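Local structure of putative uncharacterized protein Smu.1393c (Streptococcus mutans, 4L9A) at residues G137-E142 / E280-L285; S235-E240 / K245-S250. The protein belongs to the alpha/beta hydrolase fold and probably acts as a carboxylesterase. All coordinates share one frame; numbering follows the deposited sequence.

Interaction 1: residues G137-E142 / E280-L285; sequences GFIGLE and EKVEQL
In the central sheet of this alpha/beta hydrolase fold, I139 on strand 134-141 meets V282 and L285 of helix 275-287, which packs on one face of the sheet near the end of the chain. Both close side-chain contacts run through one methyl group, I139 CD1. I139 CG1 stands beside its backbone N (chi1 -49°), and the further turn about chi2 leads CD1 out to the helix. There CD1 touches V282 CG2 at 4.0 Å and L285 CD2, likewise at 4.0 Å, bridging two residues three positions apart on the helix. The two approaches differ: L285 reaches for I139 tip to tip, whereas V282 crosses the isoleucine at about a right angle. L285 extends because its CG is anti to the backbone N (chi1 179°). G137 contributes no side chain, and L285 CD2 comes to 4.5 Å from G137 CA, close to the bare strand backbone. The interface is apolar and buried, and the helix is held here by van der Waals contact. The side chain of F138 leaves from the other face of the strand, where it meets Y252 and helix 120-130. In the sheet, strand 134-141 runs between strands 111-117 and 235-239, and their residues C115 and I236 flank I139, while L285 also touches I236 and P234.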
ATOM      1  N   GLY A 137      -4.242   4.420 -13.619  1.00 38.70           N
ATOM      2  CA  GLY A 137      -4.611   5.227 -12.475  1.00 33.51           C
ATOM      3  C   GLY A 137      -3.858   4.869 -11.216  1.00 36.16           C
ATOM      4  O   GLY A 137      -3.396   3.735 -11.037  1.00 32.69           O
ATOM      5  N   PHE A 138      -3.738   5.852 -10.334  1.00 26.84           N
ATOM      6  CA  PHE A 138      -3.161   5.645  -9.015  1.00 29.49           C
ATOM      7  C   PHE A 138      -4.217   5.957  -7.966  1.00 28.07           C
ATOM      8  O   PHE A 138      -4.882   6.984  -8.048  1.00 27.07           O
ATOM      9  CB  PHE A 138      -1.942   6.547  -8.816  1.00 29.13           C
ATOM     10  CG  PHE A 138      -1.362   6.483  -7.426  1.00 28.52           C
ATOM     11  CD1 PHE A 138      -0.599   5.394  -7.027  1.00 24.45           C
ATOM     12  CD2 PHE A 138      -1.577   7.522  -6.524  1.00 27.99           C
ATOM     13  CE1 PHE A 138      -0.061   5.325  -5.747  1.00 23.59           C
ATOM     14  CE2 PHE A 138      -1.052   7.464  -5.251  1.00 24.33           C
ATOM     15  CZ  PHE A 138      -0.291   6.362  -4.853  1.00 25.55           C
ATOM     16  N   ILE A 139      -4.380   5.061  -6.999  1.00 27.98           N
ATOM     17  CA  ILE A 139      -5.312   5.268  -5.898  1.00 28.63           C
ATOM     18  C   ILE A 139      -4.507   5.231  -4.608  1.00 28.69           C
ATOM     19  O   ILE A 139      -3.980   4.190  -4.219  1.00 27.09           O
ATOM     20  CB  ILE A 139      -6.402   4.176  -5.850  1.00 24.55           C
ATOM     21  CG1 ILE A 139      -7.034   3.964  -7.236  1.00 30.02           C
ATOM     22  CG2 ILE A 139      -7.448   4.516  -4.807  1.00 29.47           C
ATOM     23  CD1 ILE A 139      -7.721   5.192  -7.802  1.00 37.79           C
ATOM     24  N   GLY A 140      -4.361   6.368  -3.948  1.00 23.19           N
ATOM     25  CA  GLY A 140      -3.500   6.385  -2.782  1.00 23.19           C
ATOM     26  C   GLY A 140      -4.255   6.678  -1.505  1.00 27.81           C
ATOM     27  O   GLY A 140      -4.972   7.670  -1.410  1.00 30.66           O
ATOM     28  N   LEU A 141      -4.100   5.800  -0.527  1.00 22.37           N
ATOM     29  CA  LEU A 141      -4.641   6.035   0.796  1.00 20.29           C
ATOM     30  C   LEU A 141      -3.503   6.529   1.684  1.00 24.27           C
ATOM     31  O   LEU A 141      -2.647   5.748   2.091  1.00 25.59           O
ATOM     32  CB  LEU A 141      -5.265   4.754   1.363  1.00 22.50           C
ATOM     33  CG  LEU A 141      -6.419   4.126   0.568  1.00 29.51           C
ATOM     34  CD1 LEU A 141      -7.367   5.169  -0.028  1.00 23.93           C
ATOM     35  CD2 LEU A 141      -5.887   3.197  -0.531  1.00 29.02           C
ATOM     36  N   GLU A 142      -3.488   7.838   1.961  1.00 22.82           N
ATOM     37  CA  GLU A 142      -2.375   8.477   2.675  1.00 23.13           C
ATOM     38  C   GLU A 142      -0.993   7.929   2.292  1.00 22.06           C
ATOM     39  O   GLU A 142      -0.213   7.482   3.143  1.00 19.11           O
ATOM     40  CB  GLU A 142      -2.610   8.451   4.196  1.00 25.93           C
ATOM     41  CG  GLU A 142      -3.726   9.448   4.591  1.00 29.09           C
ATOM     42  CD  GLU A 142      -3.782   9.773   6.068  1.00 28.71           C
ATOM     43  OE1 GLU A 142      -2.993   9.209   6.865  1.00 29.58           O
ATOM     44  OE2 GLU A 142      -4.646  10.599   6.436  1.00 36.85           O
ATOM     45  N   GLU A 280     -16.683   4.687  -4.967  1.00 35.14           N
ATOM     46  CA  GLU A 280     -17.402   5.705  -5.724  1.00 35.96           C
ATOM     47  C   GLU A 280     -16.442   6.459  -6.670  1.00 36.39           C
ATOM     48  O   GLU A 280     -16.707   6.595  -7.866  1.00 38.35           O
ATOM     49  CB  GLU A 280     -18.074   6.668  -4.743  1.00 37.25           C
ATOM     50  CG  GLU A 280     -19.165   7.528  -5.310  1.00 60.50           C
ATOM     51  CD  GLU A 280     -19.841   8.347  -4.226  1.00 79.44           C
ATOM     52  OE1 GLU A 280     -19.905   7.866  -3.070  1.00 80.50           O
ATOM     53  OE2 GLU A 280     -20.291   9.472  -4.526  1.00 89.27           O
ATOM     54  N   LYS A 281     -15.320   6.937  -6.137  1.00 34.00           N
ATOM     55  CA  LYS A 281     -14.308   7.606  -6.963  1.00 30.33           C
ATOM     56  C   LYS A 281     -13.678   6.671  -7.995  1.00 35.98           C
ATOM     57  O   LYS A 281     -13.410   7.069  -9.124  1.00 32.60           O
ATOM     58  CB  LYS A 281     -13.204   8.195  -6.089  1.00 33.01           C
ATOM     59  CG  LYS A 281     -13.721   9.150  -5.035  1.00 41.81           C
ATOM     60  CD  LYS A 281     -14.689  10.136  -5.634  1.00 54.34           C
ATOM     61  CE  LYS A 281     -15.470  10.858  -4.549  1.00 51.72           C
ATOM     62  NZ  LYS A 281     -16.599  11.610  -5.148  1.00 42.52           N
ATOM     63  N   VAL A 282     -13.444   5.424  -7.609  1.00 33.98           N
ATOM     64  CA  VAL A 282     -12.839   4.461  -8.522  1.00 34.65           C
ATOM     65  C   VAL A 282     -13.749   4.191  -9.717  1.00 41.08           C
ATOM     66  O   VAL A 282     -13.306   4.210 -10.862  1.00 39.83           O
ATOM     67  CB  VAL A 282     -12.508   3.136  -7.821  1.00 37.17           C
ATOM     68  CG1 VAL A 282     -12.469   2.003  -8.830  1.00 39.66           C
ATOM     69  CG2 VAL A 282     -11.180   3.246  -7.093  1.00 33.76           C
ATOM     70  N   GLU A 283     -15.020   3.940  -9.438  1.00 44.46           N
ATOM     71  CA  GLU A 283     -15.995   3.679 -10.487  1.00 57.43           C
ATOM     72  C   GLU A 283     -16.065   4.856 -11.452  1.00 56.77           C
ATOM     73  O   GLU A 283     -16.121   4.676 -12.663  1.00 65.39           O
ATOM     74  CB  GLU A 283     -17.369   3.404  -9.879  1.00 67.91           C
ATOM     75  CG  GLU A 283     -17.517   2.005  -9.309  1.00 80.49           C
ATOM     76  CD  GLU A 283     -18.610   1.907  -8.264  1.00 91.17           C
ATOM     77  OE1 GLU A 283     -19.309   2.915  -8.034  1.00 96.77           O
ATOM     78  OE2 GLU A 283     -18.771   0.819  -7.672  1.00 90.02           O
ATOM     79  N   GLN A 284     -16.053   6.063 -10.899  1.00 47.97           N
ATOM     80  CA  GLN A 284     -16.102   7.276 -11.700  1.00 50.19           C
ATOM     81  C   GLN A 284     -14.859   7.402 -12.575  1.00 53.96           C
ATOM     82  O   GLN A 284     -14.945   7.794 -13.737  1.00 59.05           O
ATOM     83  CB  GLN A 284     -16.245   8.497 -10.794  1.00 42.18           C
ATOM     84  CG  GLN A 284     -15.960   9.821 -11.474  1.00 52.64           C
ATOM     85  CD  GLN A 284     -16.141  11.003 -10.543  1.00 55.56           C
ATOM     86  OE1 GLN A 284     -15.745  10.958  -9.380  1.00 53.89           O
ATOM     87  NE2 GLN A 284     -16.747  12.067 -11.050  1.00 62.49           N
ATOM     88  N   LEU A 285     -13.704   7.064 -12.013  1.00 43.20           N
ATOM     89  CA  LEU A 285     -12.449   7.130 -12.751  1.00 41.46           C
ATOM     90  C   LEU A 285     -12.493   6.197 -13.958  1.00 48.70           C
ATOM     91  O   LEU A 285     -12.160   6.592 -15.079  1.00 49.17           O
ATOM     92  CB  LEU A 285     -11.264   6.771 -11.839  1.00 41.90           C
ATOM     93  CG  LEU A 285      -9.873   6.768 -12.478  1.00 47.84           C
ATOM     94  CD1 LEU A 285      -9.603   8.088 -13.182  1.00 49.46           C
ATOM     95  CD2 LEU A 285      -8.806   6.505 -11.437  1.00 42.31           C
TER

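Interaction 2: residues S235-E240 / K245-S250; sequences SIVFSE and KEYLES
Y247 enters from helix 244-248 and lays its ring against V237 and S239 of strand 235-239. Its CB already points toward the strand, and chi1 of -78° sets CG beside the backbone N. From there the ring crosses V237 at about a right angle. CG, the root of the ring, lies 4.1 Å from V237 CG1; along one side CD1 comes to 3.9 Å and CE1 to 4.2 Å from that methyl. It sits over one ring face, 21° off the ring normal, a CH-pi contact displaced toward the rim. The other side meets S239: Y247 CD2 is 3.5 Å from S239 CB, and Y247 CE2 is 3.4 Å from S239 OG, which approaches the ring obliquely. That hydroxyl donates to E240 O at 2.8 Å, just past the end of the strand. At the tip, Y247 OH is hydrogen-bonded to P143 O. The residue's carbonyl is gripped too, since S250 OG reaches a lone pair of Y247 O in the carbonyl plane at 2.8 Å and S250 N also donates to it. The helix lies in the crossover of a beta-alpha-beta unit, between strands 235-239 and 260-263, with Y247 and V237 both touching L261.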
ATOM      1  N   SER A 235      -4.702  10.428 -10.752  1.00 29.64           N
ATOM      2  CA  SER A 235      -4.377  10.087  -9.381  1.00 31.59           C
ATOM      3  C   SER A 235      -5.543  10.453  -8.483  1.00 31.94           C
ATOM      4  O   SER A 235      -6.000  11.598  -8.491  1.00 29.95           O
ATOM      5  CB  SER A 235      -3.133  10.859  -8.938  1.00 30.48           C
ATOM      6  OG  SER A 235      -2.774  10.534  -7.610  1.00 25.07           O
ATOM      7  N   ILE A 236      -6.031   9.490  -7.706  1.00 28.01           N
ATOM      8  CA  ILE A 236      -7.036   9.801  -6.697  1.00 25.62           C
ATOM      9  C   ILE A 236      -6.409   9.560  -5.328  1.00 30.21           C
ATOM     10  O   ILE A 236      -6.081   8.421  -4.974  1.00 25.79           O
ATOM     11  CB  ILE A 236      -8.312   8.947  -6.826  1.00 32.75           C
ATOM     12  CG1 ILE A 236      -8.827   8.919  -8.270  1.00 36.55           C
ATOM     13  CG2 ILE A 236      -9.390   9.489  -5.891  1.00 28.39           C
ATOM     14  CD1 ILE A 236      -9.403  10.219  -8.727  1.00 43.68           C
ATOM     15  N   VAL A 237      -6.210  10.635  -4.573  1.00 26.36           N
ATOM     16  CA  VAL A 237      -5.582  10.527  -3.256  1.00 22.47           C
ATOM     17  C   VAL A 237      -6.611  10.823  -2.166  1.00 29.05           C
ATOM     18  O   VAL A 237      -7.382  11.787  -2.270  1.00 29.43           O
ATOM     19  CB  VAL A 237      -4.358  11.470  -3.145  1.00 30.76           C
ATOM     20  CG1 VAL A 237      -3.824  11.549  -1.709  1.00 20.24           C
ATOM     21  CG2 VAL A 237      -3.270  11.016  -4.099  1.00 25.74           C
ATOM     22  N   PHE A 238      -6.639   9.968  -1.146  1.00 24.98           N
ATOM     23  CA  PHE A 238      -7.498  10.146   0.019  1.00 22.11           C
ATOM     24  C   PHE A 238      -6.625  10.396   1.231  1.00 23.92           C
ATOM     25  O   PHE A 238      -5.644   9.687   1.460  1.00 26.73           O
ATOM     26  CB  PHE A 238      -8.339   8.880   0.293  1.00 20.74           C
ATOM     27  CG  PHE A 238      -9.332   8.563  -0.787  1.00 28.99           C
ATOM     28  CD1 PHE A 238      -8.924   7.947  -1.965  1.00 29.59           C
ATOM     29  CD2 PHE A 238     -10.673   8.859  -0.619  1.00 31.69           C
ATOM     30  CE1 PHE A 238      -9.840   7.646  -2.971  1.00 32.27           C
ATOM     31  CE2 PHE A 238     -11.596   8.564  -1.618  1.00 29.04           C
ATOM     32  CZ  PHE A 238     -11.179   7.964  -2.794  1.00 33.10           C
ATOM     33  N   SER A 239      -7.010  11.377   2.035  1.00 23.56           N
ATOM     34  CA  SER A 239      -6.244  11.738   3.206  1.00 24.90           C
ATOM     35  C   SER A 239      -7.136  12.416   4.233  1.00 29.45           C
ATOM     36  O   SER A 239      -8.141  13.035   3.886  1.00 29.49           O
ATOM     37  CB  SER A 239      -5.123  12.697   2.802  1.00 31.69           C
ATOM     38  OG  SER A 239      -4.677  13.456   3.910  1.00 42.57           O
ATOM     39  N   GLU A 240      -6.752  12.313   5.498  1.00 26.67           N
ATOM     40  CA  GLU A 240      -7.381  13.112   6.541  1.00 32.16           C
ATOM     41  C   GLU A 240      -7.221  14.598   6.197  1.00 31.74           C
ATOM     42  O   GLU A 240      -6.217  14.993   5.601  1.00 25.89           O
ATOM     43  CB  GLU A 240      -6.753  12.782   7.901  1.00 26.71           C
ATOM     44  CG  GLU A 240      -6.970  11.319   8.334  1.00 33.34           C
ATOM     45  CD  GLU A 240      -6.118  10.931   9.532  1.00 37.09           C
ATOM     46  OE1 GLU A 240      -6.564  11.133  10.673  1.00 40.79           O
ATOM     47  OE2 GLU A 240      -4.989  10.441   9.329  1.00 46.68           O
ATOM     48  N   LYS A 245      -2.660  20.400   2.441  1.00 34.93           N
ATOM     49  CA  LYS A 245      -1.609  21.164   1.763  1.00 35.61           C
ATOM     50  C   LYS A 245      -0.433  20.282   1.323  1.00 32.17           C
ATOM     51  O   LYS A 245       0.059  20.388   0.196  1.00 35.15           O
ATOM     52  CB  LYS A 245      -1.104  22.301   2.650  1.00 37.33           C
ATOM     53  CG  LYS A 245      -0.089  23.188   1.956  1.00 47.58           C
ATOM     54  CD  LYS A 245       0.365  24.332   2.846  1.00 57.92           C
ATOM     55  CE  LYS A 245       1.424  25.163   2.139  1.00 66.39           C
ATOM     56  NZ  LYS A 245       0.955  25.612   0.793  1.00 69.61           N
ATOM     57  N   GLU A 246       0.014  19.428   2.233  1.00 29.51           N
ATOM     58  CA  GLU A 246       1.075  18.467   1.956  1.00 33.22           C
ATOM     59  C   GLU A 246       0.793  17.698   0.657  1.00 31.67           C
ATOM     60  O   GLU A 246       1.628  17.656  -0.245  1.00 32.30           O
ATOM     61  CB  GLU A 246       1.208  17.503   3.143  1.00 26.69           C
ATOM     62  CG  GLU A 246       2.038  16.231   2.856  1.00 34.34           C
ATOM     63  CD  GLU A 246       1.901  15.182   3.958  1.00 32.28           C
ATOM     64  OE1 GLU A 246       1.214  15.459   4.965  1.00 31.72           O
ATOM     65  OE2 GLU A 246       2.468  14.076   3.816  1.00 32.11           O
ATOM     66  N   TYR A 247      -0.400  17.122   0.559  1.00 26.50           N
ATOM     67  CA  TYR A 247      -0.786  16.360  -0.625  1.00 26.79           C
ATOM     68  C   TYR A 247      -0.973  17.216  -1.886  1.00 29.36           C
ATOM     69  O   TYR A 247      -0.546  16.824  -2.967  1.00 28.84           O
ATOM     70  CB  TYR A 247      -1.998  15.470  -0.336  1.00 25.43           C
ATOM     71  CG  TYR A 247      -1.586  14.226   0.420  1.00 28.85           C
ATOM     72  CD1 TYR A 247      -0.713  13.299  -0.158  1.00 27.59           C
ATOM     73  CD2 TYR A 247      -2.034  13.987   1.706  1.00 29.68           C
ATOM     74  CE1 TYR A 247      -0.319  12.176   0.514  1.00 25.41           C
ATOM     75  CE2 TYR A 247      -1.639  12.854   2.392  1.00 31.13           C
ATOM     76  CZ  TYR A 247      -0.784  11.955   1.788  1.00 25.60           C
ATOM     77  OH  TYR A 247      -0.388  10.836   2.464  1.00 23.58           O
ATOM     78  N   LEU A 248      -1.565  18.399  -1.735  1.00 31.06           N
ATOM     79  CA  LEU A 248      -1.672  19.333  -2.854  1.00 33.35           C
ATOM     80  C   LEU A 248      -0.307  19.660  -3.464  1.00 36.40           C
ATOM     81  O   LEU A 248      -0.189  19.822  -4.676  1.00 32.26           O
ATOM     82  CB  LEU A 248      -2.370  20.627  -2.417  1.00 35.91           C
ATOM     83  CG  LEU A 248      -3.885  20.558  -2.216  1.00 38.62           C
ATOM     84  CD1 LEU A 248      -4.437  21.957  -1.918  1.00 38.72           C
ATOM     85  CD2 LEU A 248      -4.557  19.963  -3.455  1.00 39.15           C
ATOM     86  N   GLU A 249       0.722  19.752  -2.625  1.00 39.03           N
ATOM     87  CA  GLU A 249       2.070  20.080  -3.090  1.00 37.72           C
ATOM     88  C   GLU A 249       2.911  18.840  -3.386  1.00 38.22           C
ATOM     89  O   GLU A 249       4.108  18.953  -3.668  1.00 37.58           O
ATOM     90  CB  GLU A 249       2.819  20.874  -2.024  1.00 38.58           C
ATOM     91  CG  GLU A 249       2.273  22.251  -1.738  1.00 48.15           C
ATOM     92  CD  GLU A 249       2.999  22.890  -0.570  1.00 65.74           C
ATOM     93  OE1 GLU A 249       3.717  22.153   0.151  1.00 64.74           O
ATOM     94  OE2 GLU A 249       2.850  24.118  -0.374  1.00 72.24           O
ATOM     95  N   SER A 250       2.303  17.665  -3.313  1.00 34.37           N
ATOM     96  CA  SER A 250       3.087  16.433  -3.308  1.00 30.53           C
ATOM     97  C   SER A 250       3.314  15.835  -4.685  1.00 36.98           C
ATOM     98  O   SER A 250       2.698  16.238  -5.680  1.00 31.16           O
ATOM     99  CB  SER A 250       2.415  15.365  -2.441  1.00 28.51           C
ATOM    100  OG  SER A 250       1.348  14.760  -3.154  1.00 31.22           O
TER

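How the interactions relate
The two contacts are centred about 12 Å apart on opposite faces of one sheet. Their strands, 134-141 and 235-239, are parallel neighbours, joined by probable backbone hydrogen bonds from I236 N to F138 O (2.8 Å) and from F238 N to G140 O (2.9 Å). Along the chain the order is 137-142, 235-240, 245-250, 280-285, so interaction 2 is local, whereas interaction 1 spans it and brings a helix from near the C-terminus back to the sheet. Helices 275-287 and 244-248 therefore sandwich this region, a layering characteristic of alpha/beta hydrolases. At the strand ends the contacts also meet: E142 OE2 is hydrogen-bonded to E240 N, and E142 packs against Y247.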